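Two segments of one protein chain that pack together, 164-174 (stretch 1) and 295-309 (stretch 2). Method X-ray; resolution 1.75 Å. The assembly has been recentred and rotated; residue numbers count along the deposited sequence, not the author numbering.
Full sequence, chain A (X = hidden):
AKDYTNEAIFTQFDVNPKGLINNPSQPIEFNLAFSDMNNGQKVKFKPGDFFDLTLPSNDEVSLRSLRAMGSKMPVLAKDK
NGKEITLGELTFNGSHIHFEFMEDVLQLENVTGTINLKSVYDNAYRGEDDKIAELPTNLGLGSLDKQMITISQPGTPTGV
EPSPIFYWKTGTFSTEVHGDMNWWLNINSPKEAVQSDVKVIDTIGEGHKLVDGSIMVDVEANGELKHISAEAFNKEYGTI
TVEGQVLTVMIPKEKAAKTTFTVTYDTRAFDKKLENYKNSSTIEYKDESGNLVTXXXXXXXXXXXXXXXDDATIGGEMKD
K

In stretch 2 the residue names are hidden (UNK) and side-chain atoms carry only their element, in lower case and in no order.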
# COMPACT_ATOMS: atom_id res chain seq x y z
N PRO A 164 23.37 6.57 -7.84
CA PRO A 164 24.08 6.43 -9.11
C PRO A 164 23.20 5.76 -10.18
O PRO A 164 23.56 5.73 -11.36
CB PRO A 164 25.27 5.57 -8.73
CG PRO A 164 24.66 4.63 -7.75
CD PRO A 164 23.81 5.54 -6.88
N ILE A 165 22.05 5.24 -9.76
CA ILE A 165 21.12 4.57 -10.68
C ILE A 165 20.42 5.61 -11.55
O ILE A 165 19.71 6.48 -11.05
CB ILE A 165 20.06 3.76 -9.91
CG1 ILE A 165 20.75 2.72 -9.02
CG2 ILE A 165 19.12 3.06 -10.89
CD1 ILE A 165 21.69 1.80 -9.76
N PHE A 166 20.62 5.51 -12.86
CA PHE A 166 20.02 6.46 -13.78
C PHE A 166 18.51 6.50 -13.79
O PHE A 166 17.92 7.57 -13.88
CB PHE A 166 20.52 6.22 -15.20
CG PHE A 166 20.04 7.24 -16.18
CD1 PHE A 166 18.83 7.09 -16.84
CD2 PHE A 166 20.80 8.39 -16.43
CE1 PHE A 166 18.38 8.06 -17.73
CE2 PHE A 166 20.36 9.36 -17.31
CZ PHE A 166 19.14 9.20 -17.96
N TYR A 167 17.86 5.34 -13.71
CA TYR A 167 16.40 5.32 -13.72
C TYR A 167 15.79 4.17 -12.95
O TYR A 167 16.23 3.03 -13.04
CB TYR A 167 15.89 5.24 -15.17
CG TYR A 167 14.39 5.01 -15.28
CD1 TYR A 167 13.48 5.99 -14.91
CD2 TYR A 167 13.88 3.78 -15.72
CE1 TYR A 167 12.11 5.77 -14.96
CE2 TYR A 167 12.51 3.54 -15.78
CZ TYR A 167 11.63 4.55 -15.40
OH TYR A 167 10.27 4.34 -15.43
N TRP A 168 14.76 4.49 -12.17
CA TRP A 168 14.04 3.46 -11.44
C TRP A 168 12.67 4.03 -11.08
O TRP A 168 12.50 5.24 -10.99
CB TRP A 168 14.80 3.01 -10.18
CG TRP A 168 14.68 3.91 -9.01
CD1 TRP A 168 13.71 3.87 -8.04
CD2 TRP A 168 15.56 4.97 -8.65
NE1 TRP A 168 13.94 4.85 -7.10
CE2 TRP A 168 15.07 5.54 -7.45
CE3 TRP A 168 16.72 5.50 -9.23
CZ2 TRP A 168 15.71 6.61 -6.82
CZ3 TRP A 168 17.36 6.57 -8.60
CH2 TRP A 168 16.85 7.11 -7.41
N LYS A 169 11.71 3.14 -10.92
CA LYS A 169 10.35 3.54 -10.60
C LYS A 169 9.90 2.88 -9.30
O LYS A 169 10.33 1.78 -8.98
CB LYS A 169 9.42 3.14 -11.74
CG LYS A 169 9.35 1.66 -11.98
CD LYS A 169 8.08 1.09 -11.39
CE LYS A 169 6.89 1.42 -12.26
NZ LYS A 169 6.73 2.88 -12.50
N THR A 170 9.05 3.56 -8.56
CA THR A 170 8.54 3.03 -7.30
C THR A 170 7.07 3.35 -7.17
O THR A 170 6.54 4.19 -7.91
CB THR A 170 9.28 3.63 -6.08
OG1 THR A 170 8.92 5.01 -5.95
CG2 THR A 170 10.78 3.52 -6.25
N GLY A 171 6.40 2.69 -6.24
CA GLY A 171 4.98 2.94 -6.05
C GLY A 171 4.50 2.40 -4.73
O GLY A 171 5.12 1.51 -4.14
N THR A 172 3.39 2.94 -4.25
CA THR A 172 2.82 2.48 -3.00
C THR A 172 1.37 2.94 -2.92
O THR A 172 0.90 3.70 -3.78
CB THR A 172 3.61 3.01 -1.78
OG1 THR A 172 3.14 2.36 -0.59
CG2 THR A 172 3.46 4.53 -1.63
N PHE A 173 0.67 2.46 -1.91
CA PHE A 173 -0.73 2.82 -1.71
C PHE A 173 -0.82 4.20 -1.10
O PHE A 173 0.10 4.64 -0.40
CB PHE A 173 -1.40 1.78 -0.81
CG PHE A 173 -0.67 1.53 0.48
CD1 PHE A 173 -0.85 2.37 1.58
CD2 PHE A 173 0.21 0.46 0.59
CE1 PHE A 173 -0.15 2.15 2.76
CE2 PHE A 173 0.92 0.23 1.77
CZ PHE A 173 0.74 1.08 2.86
N SER A 174 -1.92 4.89 -1.38
CA SER A 174 -2.14 6.21 -0.83
C SER A 174 -2.83 6.07 0.52
O SER A 174 -3.65 5.16 0.73
CB SER A 174 -3.03 7.04 -1.76
OG SER A 174 -3.35 8.30 -1.18
N UNK A 295 19.18 -2.13 -21.89
CA UNK A 295 19.10 -3.29 -21.01
C UNK A 295 18.83 -3.01 -19.53
O UNK A 295 19.17 -3.83 -18.68
c UNK A 295 21.60 -3.30 -20.55
c UNK A 295 20.42 -4.07 -21.13
o UNK A 295 22.64 -3.94 -20.28
o UNK A 295 21.50 -2.06 -20.37
N UNK A 296 18.22 -1.88 -19.23
CA UNK A 296 17.94 -1.56 -17.83
C UNK A 296 17.14 -2.69 -17.18
O UNK A 296 16.11 -3.12 -17.69
o UNK A 296 17.89 0.79 -18.40
c UNK A 296 16.97 0.16 -16.26
c UNK A 296 17.16 -0.24 -17.72
N UNK A 297 17.62 -3.22 -16.04
CA UNK A 297 16.92 -4.31 -15.35
C UNK A 297 15.46 -4.00 -15.04
O UNK A 297 15.12 -2.87 -14.70
c UNK A 297 18.91 -2.92 -15.39
c UNK A 297 17.75 -4.50 -14.09
c UNK A 297 19.14 -4.16 -14.55
N UNK A 298 14.60 -5.00 -15.17
CA UNK A 298 13.19 -4.81 -14.88
C UNK A 298 12.95 -4.55 -13.40
O UNK A 298 11.94 -3.94 -13.04
n UNK A 298 12.70 -9.17 -18.08
c UNK A 298 12.37 -6.04 -15.28
c UNK A 298 11.58 -8.21 -18.29
c UNK A 298 11.28 -7.41 -17.04
c UNK A 298 12.36 -6.37 -16.76
N UNK A 299 13.85 -4.99 -12.52
CA UNK A 299 13.61 -4.74 -11.11
C UNK A 299 13.65 -3.24 -10.82
O UNK A 299 13.09 -2.78 -9.83
c UNK A 299 16.03 -5.21 -10.37
c UNK A 299 17.89 -4.05 -10.18
n UNK A 299 18.20 -5.21 -10.73
c UNK A 299 14.58 -5.54 -10.20
c UNK A 299 17.05 -5.96 -10.86
n UNK A 299 16.59 -4.02 -9.96
N UNK A 300 14.26 -2.48 -11.73
CA UNK A 300 14.32 -1.03 -11.61
C UNK A 300 13.16 -0.35 -12.33
O UNK A 300 12.58 0.61 -11.83
c UNK A 300 19.25 -1.14 -11.39
c UNK A 300 15.61 -0.46 -12.22
c UNK A 300 16.89 -0.55 -10.05
c UNK A 300 16.87 -0.69 -11.44
c UNK A 300 19.25 -0.99 -10.01
o UNK A 300 20.43 -1.13 -9.31
c UNK A 300 18.08 -0.69 -9.34
c UNK A 300 18.06 -1.00 -12.09
N UNK A 301 12.84 -0.85 -13.53
CA UNK A 301 11.79 -0.24 -14.35
C UNK A 301 10.35 -0.69 -14.10
O UNK A 301 9.41 -0.02 -14.54
c UNK A 301 12.09 -0.45 -15.84
c UNK A 301 13.54 -0.09 -16.14
o UNK A 301 11.87 -1.83 -16.19
N UNK A 302 10.18 -1.81 -13.41
CA UNK A 302 8.84 -2.34 -13.13
C UNK A 302 8.62 -2.50 -11.63
O UNK A 302 9.56 -2.79 -10.89
o UNK A 302 9.07 -2.74 -15.87
c UNK A 302 8.65 -3.74 -13.73
o UNK A 302 8.96 -4.94 -15.74
c UNK A 302 8.92 -3.80 -15.22
N UNK A 303 7.38 -2.32 -11.19
CA UNK A 303 7.08 -2.51 -9.78
C UNK A 303 5.59 -2.76 -9.59
O UNK A 303 4.83 -2.84 -10.56
o UNK A 303 7.61 -1.69 -7.57
c UNK A 303 7.54 -1.30 -8.94
c UNK A 303 6.57 -0.15 -9.07
N UNK A 304 5.16 -2.92 -8.35
CA UNK A 304 3.76 -3.17 -8.09
C UNK A 304 3.42 -2.90 -6.64
O UNK A 304 4.31 -2.77 -5.80
o UNK A 304 4.11 -5.51 -7.57
c UNK A 304 3.42 -4.62 -8.42
N UNK A 305 2.13 -2.79 -6.38
CA UNK A 305 1.62 -2.55 -5.04
C UNK A 305 0.68 -3.70 -4.71
O UNK A 305 -0.24 -4.00 -5.47
c UNK A 305 0.37 -0.96 -3.52
c UNK A 305 1.75 -0.06 -5.39
c UNK A 305 0.85 -1.20 -4.95
N UNK A 306 0.93 -4.36 -3.58
CA UNK A 306 0.07 -5.46 -3.17
C UNK A 306 -1.28 -4.87 -2.78
O UNK A 306 -1.34 -3.78 -2.21
c UNK A 306 0.68 -6.21 -1.96
c UNK A 306 2.00 -6.85 -2.36
c UNK A 306 -0.28 -7.28 -1.47
N UNK A 307 -2.35 -5.58 -3.12
CA UNK A 307 -3.71 -5.15 -2.83
C UNK A 307 -3.80 -4.60 -1.41
O UNK A 307 -3.47 -5.28 -0.44
n UNK A 307 -6.91 -6.03 -3.90
o UNK A 307 -6.55 -5.51 -1.75
c UNK A 307 -6.13 -5.92 -2.83
c UNK A 307 -4.68 -6.33 -2.99
N UNK A 308 -4.25 -3.35 -1.31
CA UNK A 308 -4.34 -2.69 -0.02
C UNK A 308 -5.74 -2.54 0.57
O UNK A 308 -5.94 -1.79 1.53
c UNK A 308 -4.20 -0.34 -1.17
s UNK A 308 -3.84 -0.65 -2.95
c UNK A 308 -5.45 -0.35 -3.57
c UNK A 308 -3.65 -1.32 -0.11
N UNK A 309 -6.71 -3.26 0.01
CA UNK A 309 -8.09 -3.19 0.48
C UNK A 309 -8.42 -4.14 1.63
O UNK A 309 -8.00 -5.30 1.62
c UNK A 309 -8.59 -2.51 -2.95
c UNK A 309 -9.81 -1.16 -1.39
c UNK A 309 -9.06 -3.46 -0.67
c UNK A 309 -9.14 -2.35 -1.69
c UNK A 309 -9.91 -0.14 -2.34
c UNK A 309 -8.68 -1.49 -3.91
c UNK A 309 -9.35 -0.31 -3.60
O HOH W 1 11.52 -0.73 -8.73
O HOH W 2 8.03 0.25 -5.55

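Position 295 carries four side-chain atoms, two carbons with two oxygens on the second, and touches nothing on stretch 1: Asp-295, an exposed residue whose charge meets solvent. Position 296 has a carbon bearing one oxygen and one carbon; its CB points toward stretch 1, and the terminal carbon comes near Tyr-167 O. This branched pattern is Thr-296, with CG2 4.4 Å from Tyr-167 O. At 297 three carbons close a ring onto the backbone nitrogen, out of reach of stretch 1, which makes it Pro-297. It occupies the N-cap position, where a residue without an amide proton is easily accommodated, and its O accepts from the N of position 300 at 3.1 Å.

Position 298 shows four carbons in a row ending in nitrogen: Lys-298, exposed and out of reach of stretch 1. Position 299 has one carbon and a five-membered ring of three carbons and two nitrogens, hence His-299. The ring contributes little to the contact, but the backbone does: water 1 donates to both His-299 O and Lys-169 O, each at 2.8 Å.

Position 300 bears a carbon and a six-carbon ring with one oxygen, and Ile-165 CG2 lies over one face of the ring: this is Tyr-300. The flat side chain suits a partly exposed place where one face can be covered. Ile-165 CG2 is 4.0 Å from the ring centroid and almost on its normal, while Ile-165 CD1 reaches Tyr-300 OH at 3.2 Å. Position 301, a carbon carrying one oxygen and one carbon, meets the edge of the Tyr-167 ring: Thr-301, whose compact CG2 is 3.8 Å from Tyr-167 CE2. Two carbons and two oxygens at 302 give Asp-302, the first residue to leave helical geometry. Its CB points away, leaving Lys-169 CD to approach Asp-302 C at 3.6 Å.

At 303 a carbon again carries one oxygen and one carbon, the latter against Lys-169: Thr-303. Both arms are useful here, since CG2 packs 3.0 Å from Lys-169 CD, whereas OG1 lies 2.8 Å from water 2, which accepts from Gly-171 N at 3.0 Å. Position 304, one carbon and one oxygen, is Ser-304, small and polar, pointing away from stretch 1 at a partly exposed site. Position 305 has a carbon carrying two carbons, packed against Thr-172 and Phe-173: Val-305, buried and apolar, with CG2 3.6 Å from Thr-172 N and CG1 at the edge of the Phe-173 ring. The same three-carbon fork at 306, turned sideways without contact, is Val-306, its beta-branching suited to an extended strand.

Position 307 has two carbons, the second with oxygen and nitrogen: Asn-307, whose OD1 accepts from the N of position 309 at 2.9 Å. At 308 an unbranched chain of two carbons, sulfur and carbon packs on Phe-173: Met-308, flexible and apolar, with CG 3.5 Å from Phe-173 CB. Position 309, a carbon and a plain six-carbon ring, is Phe-309, apolar in a buried site beyond the contact.

The two strands run nearly parallel, 11° apart, but one direct hydrogen bond joins the stretches, Lys-169 N to Tyr-300 O at 2.8 Å. Water 1 bridges beside this bond, between Lys-169 O and His-299 O, and water 2 farther along, between Gly-171 N and Thr-303 OG1. A CA-H...O contact from Trp-168 CA to Tyr-300 O (3.2 Å) and carbon packing, from Ile-165 on Tyr-300 to Phe-173 on Met-308, complete the contact.

Stretch 2, residues 295-309: DTPKHYTDTSVVNMF
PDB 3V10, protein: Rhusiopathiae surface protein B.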